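Local structure of aldehyde reductase YahK (Escherichia coli, 1UUF) at residues Cys78-Ala90 against Gln167-Ala179. The protein catalyses the NADPH-dependent reduction of a wide range of aldehydes to their alcohols, using zinc as cofactor. Numbering follows the deposited sequence.
Sequences CVPGHEIVGRVVA and QEQLAAVAPLLCA. With ZN (zinc ion), chain C.
His-82 and Cys-178 meet at the catalytic zinc of this medium-chain alcohol dehydrogenase, where strand 84-91 of the GroES-like fold packs against the short helix 170-173 and the start of helix 176-189, which runs on toward the Rossmann-type part. His-82 NE2 and Cys-178 SG bind the ion at 2.2 and 2.4 Å, and Cys-60 and a water complete the site. Next to the metal, the Glu-83 chain lies across Pro-175 at about a right angle and fits the hollow between Ala-174, Pro-175 and Cys-178. Its CG stands beside the backbone N (chi1 -64°), 3.5 Å from Cys-178 CB, and the chain runs on extended, which carries OE2 to a hydrogen bond with Ala-179 N; CB rests on Ala-174 O at 3.3 Å. OE1 forms a salt bridge with Arg-359. With an alanine here, the Ala-179 N-H would probably lose its acceptor, Arg-359 its charged mate, and a gap would open against Cys-178 CB. Farther along the strand, Val-85 is a second bump: its CG1 presses on Ala-174 CA at 3.6 Å and also touches Leu-177 CD2, while CG2 comes to 3.5 Å from Leu-170 O. Leu-170 follows, its CD2 against Val-85 CB and its CD1 over one face of the Arg-87 guanidinium. At the zinc end, Ala-179 N meets Glu-83 OE2 nearly along the carboxylate's C-O axis, 3.0 Å away, with an N-H...O angle of 157°.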
ATOM      1  N   CYS A  78     -35.873   0.188  -0.676  1.00 19.84           N
ATOM      2  CA  CYS A  78     -34.595  -0.419  -0.343  1.00 18.69           C
ATOM      3  C   CYS A  78     -34.756  -1.449   0.765  1.00 18.25           C
ATOM      4  O   CYS A  78     -35.205  -1.123   1.863  1.00 17.08           O
ATOM      5  CB  CYS A  78     -33.594   0.642   0.106  1.00 19.85           C
ATOM      6  SG  CYS A  78     -31.998  -0.051   0.620  1.00 20.48           S
ATOM      7  N   VAL A  79     -34.390  -2.694   0.469  1.00 16.41           N
ATOM      8  CA  VAL A  79     -34.470  -3.772   1.446  1.00 15.33           C
ATOM      9  C   VAL A  79     -33.038  -4.252   1.645  1.00 14.44           C
ATOM     10  O   VAL A  79     -32.508  -5.009   0.828  1.00 14.04           O
ATOM     11  CB  VAL A  79     -35.339  -4.937   0.936  1.00 15.72           C
ATOM     12  CG1 VAL A  79     -35.280  -6.108   1.923  1.00 15.85           C
ATOM     13  CG2 VAL A  79     -36.780  -4.472   0.769  1.00 15.09           C
ATOM     14  N   PRO A  80     -32.388  -3.794   2.725  1.00 14.50           N
ATOM     15  CA  PRO A  80     -31.005  -4.169   3.034  1.00 13.54           C
ATOM     16  C   PRO A  80     -30.861  -5.603   3.529  1.00 12.72           C
ATOM     17  O   PRO A  80     -31.793  -6.405   3.452  1.00 10.82           O
ATOM     18  CB  PRO A  80     -30.601  -3.163   4.115  1.00 14.70           C
ATOM     19  CG  PRO A  80     -31.605  -2.035   3.972  1.00 15.38           C
ATOM     20  CD  PRO A  80     -32.865  -2.765   3.664  1.00 14.13           C
ATOM     21  N   GLY A  81     -29.675  -5.900   4.046  1.00 11.34           N
ATOM     22  CA  GLY A  81     -29.393  -7.221   4.572  1.00 11.08           C
ATOM     23  C   GLY A  81     -28.576  -8.096   3.646  1.00  9.60           C
ATOM     24  O   GLY A  81     -29.034  -8.456   2.566  1.00 10.74           O
ATOM     25  N   HIS A  82     -27.358  -8.432   4.054  1.00  9.52           N
ATOM     26  CA  HIS A  82     -26.535  -9.310   3.238  1.00 10.99           C
ATOM     27  C   HIS A  82     -25.589 -10.208   4.032  1.00 10.65           C
ATOM     28  O   HIS A  82     -24.470 -10.485   3.616  1.00 10.61           O
ATOM     29  CB  HIS A  82     -25.788  -8.527   2.144  1.00 10.37           C
ATOM     30  CG  HIS A  82     -24.908  -7.424   2.643  1.00 13.16           C
ATOM     31  ND1 HIS A  82     -24.531  -6.370   1.836  1.00 13.18           N
ATOM     32  CD2 HIS A  82     -24.295  -7.226   3.833  1.00 13.07           C
ATOM     33  CE1 HIS A  82     -23.724  -5.570   2.511  1.00 14.34           C
ATOM     34  NE2 HIS A  82     -23.566  -6.067   3.724  1.00 14.36           N
ATOM     35  N   GLU A  83     -26.072 -10.647   5.191  1.00 11.00           N
ATOM     36  CA  GLU A  83     -25.367 -11.573   6.074  1.00 10.66           C
ATOM     37  C   GLU A  83     -26.489 -12.572   6.335  1.00  9.94           C
ATOM     38  O   GLU A  83     -27.018 -12.685   7.440  1.00  9.99           O
ATOM     39  CB  GLU A  83     -24.920 -10.878   7.365  1.00 11.72           C
ATOM     40  CG  GLU A  83     -23.895  -9.768   7.130  1.00 12.69           C
ATOM     41  CD  GLU A  83     -23.214  -9.300   8.406  1.00 15.53           C
ATOM     42  OE1 GLU A  83     -23.874  -9.289   9.466  1.00 14.61           O
ATOM     43  OE2 GLU A  83     -22.022  -8.928   8.344  1.00 14.45           O
ATOM     44  N   ILE A  84     -26.839 -13.281   5.266  1.00 10.56           N
ATOM     45  CA  ILE A  84     -27.945 -14.234   5.228  1.00 10.37           C
ATOM     46  C   ILE A  84     -27.642 -15.719   5.413  1.00  9.70           C
ATOM     47  O   ILE A  84     -26.733 -16.258   4.788  1.00 10.24           O
ATOM     48  CB  ILE A  84     -28.681 -14.092   3.868  1.00  9.69           C
ATOM     49  CG1 ILE A  84     -29.150 -12.648   3.682  1.00  9.51           C
ATOM     50  CG2 ILE A  84     -29.865 -15.052   3.788  1.00  9.52           C
ATOM     51  CD1 ILE A  84     -29.501 -12.302   2.239  1.00 12.89           C
ATOM     52  N   VAL A  85     -28.432 -16.375   6.261  1.00 10.73           N
ATOM     53  CA  VAL A  85     -28.313 -17.815   6.464  1.00  9.89           C
ATOM     54  C   VAL A  85     -29.723 -18.386   6.491  1.00 10.71           C
ATOM     55  O   VAL A  85     -30.654 -17.741   6.973  1.00 10.57           O
ATOM     56  CB  VAL A  85     -27.581 -18.186   7.776  1.00 10.06           C
ATOM     57  CG1 VAL A  85     -26.151 -17.689   7.720  1.00 11.14           C
ATOM     58  CG2 VAL A  85     -28.319 -17.620   8.979  1.00 11.84           C
ATOM     59  N   GLY A  86     -29.887 -19.584   5.949  1.00 11.22           N
ATOM     60  CA  GLY A  86     -31.205 -20.191   5.928  1.00 12.90           C
ATOM     61  C   GLY A  86     -31.159 -21.620   5.437  1.00 13.81           C
ATOM     62  O   GLY A  86     -30.106 -22.254   5.456  1.00 12.50           O
ATOM     63  N   ARG A  87     -32.301 -22.120   4.978  1.00 14.25           N
ATOM     64  CA  ARG A  87     -32.394 -23.488   4.489  1.00 16.38           C
ATOM     65  C   ARG A  87     -32.915 -23.528   3.057  1.00 15.92           C
ATOM     66  O   ARG A  87     -33.808 -22.767   2.692  1.00 14.51           O
ATOM     67  CB  ARG A  87     -33.317 -24.301   5.400  1.00 18.71           C
ATOM     68  CG  ARG A  87     -32.833 -24.388   6.845  1.00 24.00           C
ATOM     69  CD  ARG A  87     -33.813 -25.158   7.722  1.00 28.38           C
ATOM     70  NE  ARG A  87     -33.314 -25.333   9.086  1.00 31.58           N
ATOM     71  CZ  ARG A  87     -33.121 -24.341   9.951  1.00 33.05           C
ATOM     72  NH1 ARG A  87     -32.661 -24.603  11.168  1.00 33.82           N
ATOM     73  NH2 ARG A  87     -33.391 -23.087   9.606  1.00 33.39           N
ATOM     74  N   VAL A  88     -32.350 -24.417   2.249  1.00 13.84           N
ATOM     75  CA  VAL A  88     -32.772 -24.548   0.860  1.00 15.23           C
ATOM     76  C   VAL A  88     -34.178 -25.135   0.806  1.00 16.94           C
ATOM     77  O   VAL A  88     -34.451 -26.170   1.416  1.00 16.61           O
ATOM     78  CB  VAL A  88     -31.812 -25.457   0.067  1.00 16.01           C
ATOM     79  CG1 VAL A  88     -32.310 -25.625  -1.368  1.00 14.60           C
ATOM     80  CG2 VAL A  88     -30.411 -24.852   0.071  1.00 15.71           C
ATOM     81  N   VAL A  89     -35.064 -24.455   0.084  1.00 18.43           N
ATOM     82  CA  VAL A  89     -36.448 -24.893  -0.067  1.00 20.90           C
ATOM     83  C   VAL A  89     -36.601 -25.665  -1.374  1.00 21.36           C
ATOM     84  O   VAL A  89     -37.312 -26.667  -1.437  1.00 22.89           O
ATOM     85  CB  VAL A  89     -37.422 -23.688  -0.087  1.00 21.63           C
ATOM     86  CG1 VAL A  89     -38.837 -24.170  -0.355  1.00 22.75           C
ATOM     87  CG2 VAL A  89     -37.365 -22.948   1.235  1.00 22.74           C
ATOM     88  N   ALA A  90     -35.926 -25.189  -2.413  1.00 21.30           N
ATOM     89  CA  ALA A  90     -35.976 -25.829  -3.719  1.00 21.25           C
ATOM     90  C   ALA A  90     -34.751 -25.435  -4.531  1.00 22.31           C
ATOM     91  O   ALA A  90     -34.075 -24.456  -4.212  1.00 20.45           O
ATOM     92  CB  ALA A  90     -37.242 -25.417  -4.451  1.00 22.25           C
ATOM     93  N   GLN A 167     -26.814 -26.744  13.270  1.00 18.99           N
ATOM     94  CA  GLN A 167     -27.949 -25.846  13.078  1.00 20.43           C
ATOM     95  C   GLN A 167     -28.241 -24.909  14.249  1.00 19.72           C
ATOM     96  O   GLN A 167     -28.741 -23.801  14.048  1.00 18.08           O
ATOM     97  CB  GLN A 167     -29.213 -26.640  12.733  1.00 23.76           C
ATOM     98  CG  GLN A 167     -29.717 -27.554  13.832  1.00 29.91           C
ATOM     99  CD  GLN A 167     -31.004 -28.264  13.449  1.00 33.19           C
ATOM    100  OE1 GLN A 167     -31.520 -29.087  14.205  1.00 37.73           O
ATOM    101  NE2 GLN A 167     -31.528 -27.946  12.269  1.00 34.85           N
ATOM    102  N   GLU A 168     -27.925 -25.337  15.468  1.00 19.89           N
ATOM    103  CA  GLU A 168     -28.182 -24.505  16.638  1.00 21.20           C
ATOM    104  C   GLU A 168     -27.368 -23.214  16.620  1.00 19.86           C
ATOM    105  O   GLU A 168     -27.682 -22.265  17.336  1.00 20.65           O
ATOM    106  CB  GLU A 168     -27.880 -25.278  17.924  1.00 26.48           C
ATOM    107  CG  GLU A 168     -26.421 -25.661  18.104  1.00 33.47           C
ATOM    108  CD  GLU A 168     -26.163 -26.371  19.422  1.00 38.66           C
ATOM    109  OE1 GLU A 168     -26.763 -27.444  19.650  1.00 41.50           O
ATOM    110  OE2 GLU A 168     -25.361 -25.854  20.233  1.00 42.05           O
ATOM    111  N   GLN A 169     -26.326 -23.180  15.797  1.00 17.66           N
ATOM    112  CA  GLN A 169     -25.475 -21.997  15.708  1.00 15.24           C
ATOM    113  C   GLN A 169     -25.724 -21.130  14.480  1.00 15.35           C
ATOM    114  O   GLN A 169     -24.980 -20.186  14.233  1.00 13.64           O
ATOM    115  CB  GLN A 169     -24.004 -22.409  15.726  1.00 17.21           C
ATOM    116  CG  GLN A 169     -23.448 -22.654  17.114  1.00 18.75           C
ATOM    117  CD  GLN A 169     -21.974 -22.999  17.085  1.00 20.96           C
ATOM    118  OE1 GLN A 169     -21.265 -22.821  18.075  1.00 23.78           O
ATOM    119  NE2 GLN A 169     -21.507 -23.504  15.951  1.00 19.60           N
ATOM    120  N   LEU A 170     -26.769 -21.441  13.719  1.00 13.84           N
ATOM    121  CA  LEU A 170     -27.076 -20.686  12.506  1.00 13.62           C
ATOM    122  C   LEU A 170     -27.079 -19.169  12.642  1.00 13.42           C
ATOM    123  O   LEU A 170     -26.468 -18.473  11.832  1.00 11.99           O
ATOM    124  CB  LEU A 170     -28.424 -21.121  11.929  1.00 15.34           C
ATOM    125  CG  LEU A 170     -28.378 -22.098  10.757  1.00 19.56           C
ATOM    126  CD1 LEU A 170     -29.775 -22.208  10.164  1.00 20.05           C
ATOM    127  CD2 LEU A 170     -27.396 -21.613   9.695  1.00 19.04           C
ATOM    128  N   ALA A 171     -27.774 -18.655  13.653  1.00 11.83           N
ATOM    129  CA  ALA A 171     -27.856 -17.212  13.853  1.00 12.54           C
ATOM    130  C   ALA A 171     -26.489 -16.571  14.051  1.00 12.26           C
ATOM    131  O   ALA A 171     -26.217 -15.492  13.516  1.00 10.78           O
ATOM    132  CB  ALA A 171     -28.743 -16.899  15.045  1.00 13.00           C
ATOM    133  N   ALA A 172     -25.635 -17.235  14.824  1.00  9.74           N
ATOM    134  CA  ALA A 172     -24.299 -16.716  15.106  1.00 11.17           C
ATOM    135  C   ALA A 172     -23.371 -16.824  13.901  1.00 12.14           C
ATOM    136  O   ALA A 172     -22.326 -16.173  13.854  1.00 11.94           O
ATOM    137  CB  ALA A 172     -23.699 -17.447  16.304  1.00 11.85           C
ATOM    138  N   VAL A 173     -23.751 -17.652  12.930  1.00 10.65           N
ATOM    139  CA  VAL A 173     -22.960 -17.820  11.714  1.00 10.90           C
ATOM    140  C   VAL A 173     -23.253 -16.691  10.718  1.00 11.90           C
ATOM    141  O   VAL A 173     -22.396 -16.305   9.921  1.00 10.87           O
ATOM    142  CB  VAL A 173     -23.284 -19.178  11.039  1.00 12.04           C
ATOM    143  CG1 VAL A 173     -22.657 -19.249   9.655  1.00 11.71           C
ATOM    144  CG2 VAL A 173     -22.778 -20.317  11.911  1.00  9.89           C
ATOM    145  N   ALA A 174     -24.468 -16.153  10.785  1.00 11.05           N
ATOM    146  CA  ALA A 174     -24.900 -15.104   9.872  1.00 10.20           C
ATOM    147  C   ALA A 174     -23.888 -13.986   9.591  1.00  9.54           C
ATOM    148  O   ALA A 174     -23.562 -13.727   8.435  1.00  9.17           O
ATOM    149  CB  ALA A 174     -26.226 -14.511  10.358  1.00  9.84           C
ATOM    150  N   PRO A 175     -23.364 -13.322  10.638  1.00 11.43           N
ATOM    151  CA  PRO A 175     -22.395 -12.239  10.423  1.00 10.31           C
ATOM    152  C   PRO A 175     -21.118 -12.640   9.679  1.00 11.62           C
ATOM    153  O   PRO A 175     -20.401 -11.788   9.155  1.00 11.43           O
ATOM    154  CB  PRO A 175     -22.106 -11.745  11.844  1.00 12.37           C
ATOM    155  CG  PRO A 175     -23.376 -12.071  12.584  1.00 10.67           C
ATOM    156  CD  PRO A 175     -23.673 -13.462  12.072  1.00 10.37           C
ATOM    157  N   LEU A 176     -20.823 -13.933   9.630  1.00 11.85           N
ATOM    158  CA  LEU A 176     -19.628 -14.383   8.934  1.00  9.91           C
ATOM    159  C   LEU A 176     -19.723 -14.062   7.443  1.00 10.96           C
ATOM    160  O   LEU A 176     -18.710 -13.828   6.789  1.00 10.89           O
ATOM    161  CB  LEU A 176     -19.438 -15.892   9.119  1.00 12.08           C
ATOM    162  CG  LEU A 176     -19.185 -16.392  10.546  1.00 10.91           C
ATOM    163  CD1 LEU A 176     -18.935 -17.897  10.522  1.00 10.17           C
ATOM    164  CD2 LEU A 176     -17.987 -15.677  11.136  1.00 12.18           C
ATOM    165  N   LEU A 177     -20.945 -14.033   6.918  1.00  9.29           N
ATOM    166  CA  LEU A 177     -21.163 -13.770   5.496  1.00 10.36           C
ATOM    167  C   LEU A 177     -20.692 -12.410   4.978  1.00 11.72           C
ATOM    168  O   LEU A 177     -20.587 -12.206   3.766  1.00 10.50           O
ATOM    169  CB  LEU A 177     -22.633 -14.010   5.146  1.00  9.35           C
ATOM    170  CG  LEU A 177     -23.019 -15.492   4.972  1.00 10.50           C
ATOM    171  CD1 LEU A 177     -22.234 -16.094   3.808  1.00 13.43           C
ATOM    172  CD2 LEU A 177     -22.744 -16.273   6.249  1.00  9.80           C
ATOM    173  N   CYS A 178     -20.434 -11.469   5.882  1.00  9.64           N
ATOM    174  CA  CYS A 178     -19.895 -10.174   5.469  1.00 11.82           C
ATOM    175  C   CYS A 178     -18.807  -9.744   6.439  1.00 11.75           C
ATOM    176  O   CYS A 178     -17.639  -9.665   6.065  1.00 11.74           O
ATOM    177  CB  CYS A 178     -20.954  -9.076   5.391  1.00 11.71           C
ATOM    178  SG  CYS A 178     -20.179  -7.511   4.819  1.00 14.32           S
ATOM    179  N   ALA A 179     -19.183  -9.475   7.687  1.00 12.01           N
ATOM    180  CA  ALA A 179     -18.202  -9.060   8.680  1.00 11.39           C
ATOM    181  C   ALA A 179     -17.069 -10.077   8.740  1.00 12.04           C
ATOM    182  O   ALA A 179     -15.895  -9.715   8.811  1.00 12.87           O
ATOM    183  CB  ALA A 179     -18.857  -8.925  10.047  1.00 12.89           C
TER
HETATM  184 ZN    ZN C 402     -21.784  -5.733   4.929  1.00 18.13          ZN
HETATM  185  O   HOH W   1     -20.554  -4.284   3.649  1.00 12.96           O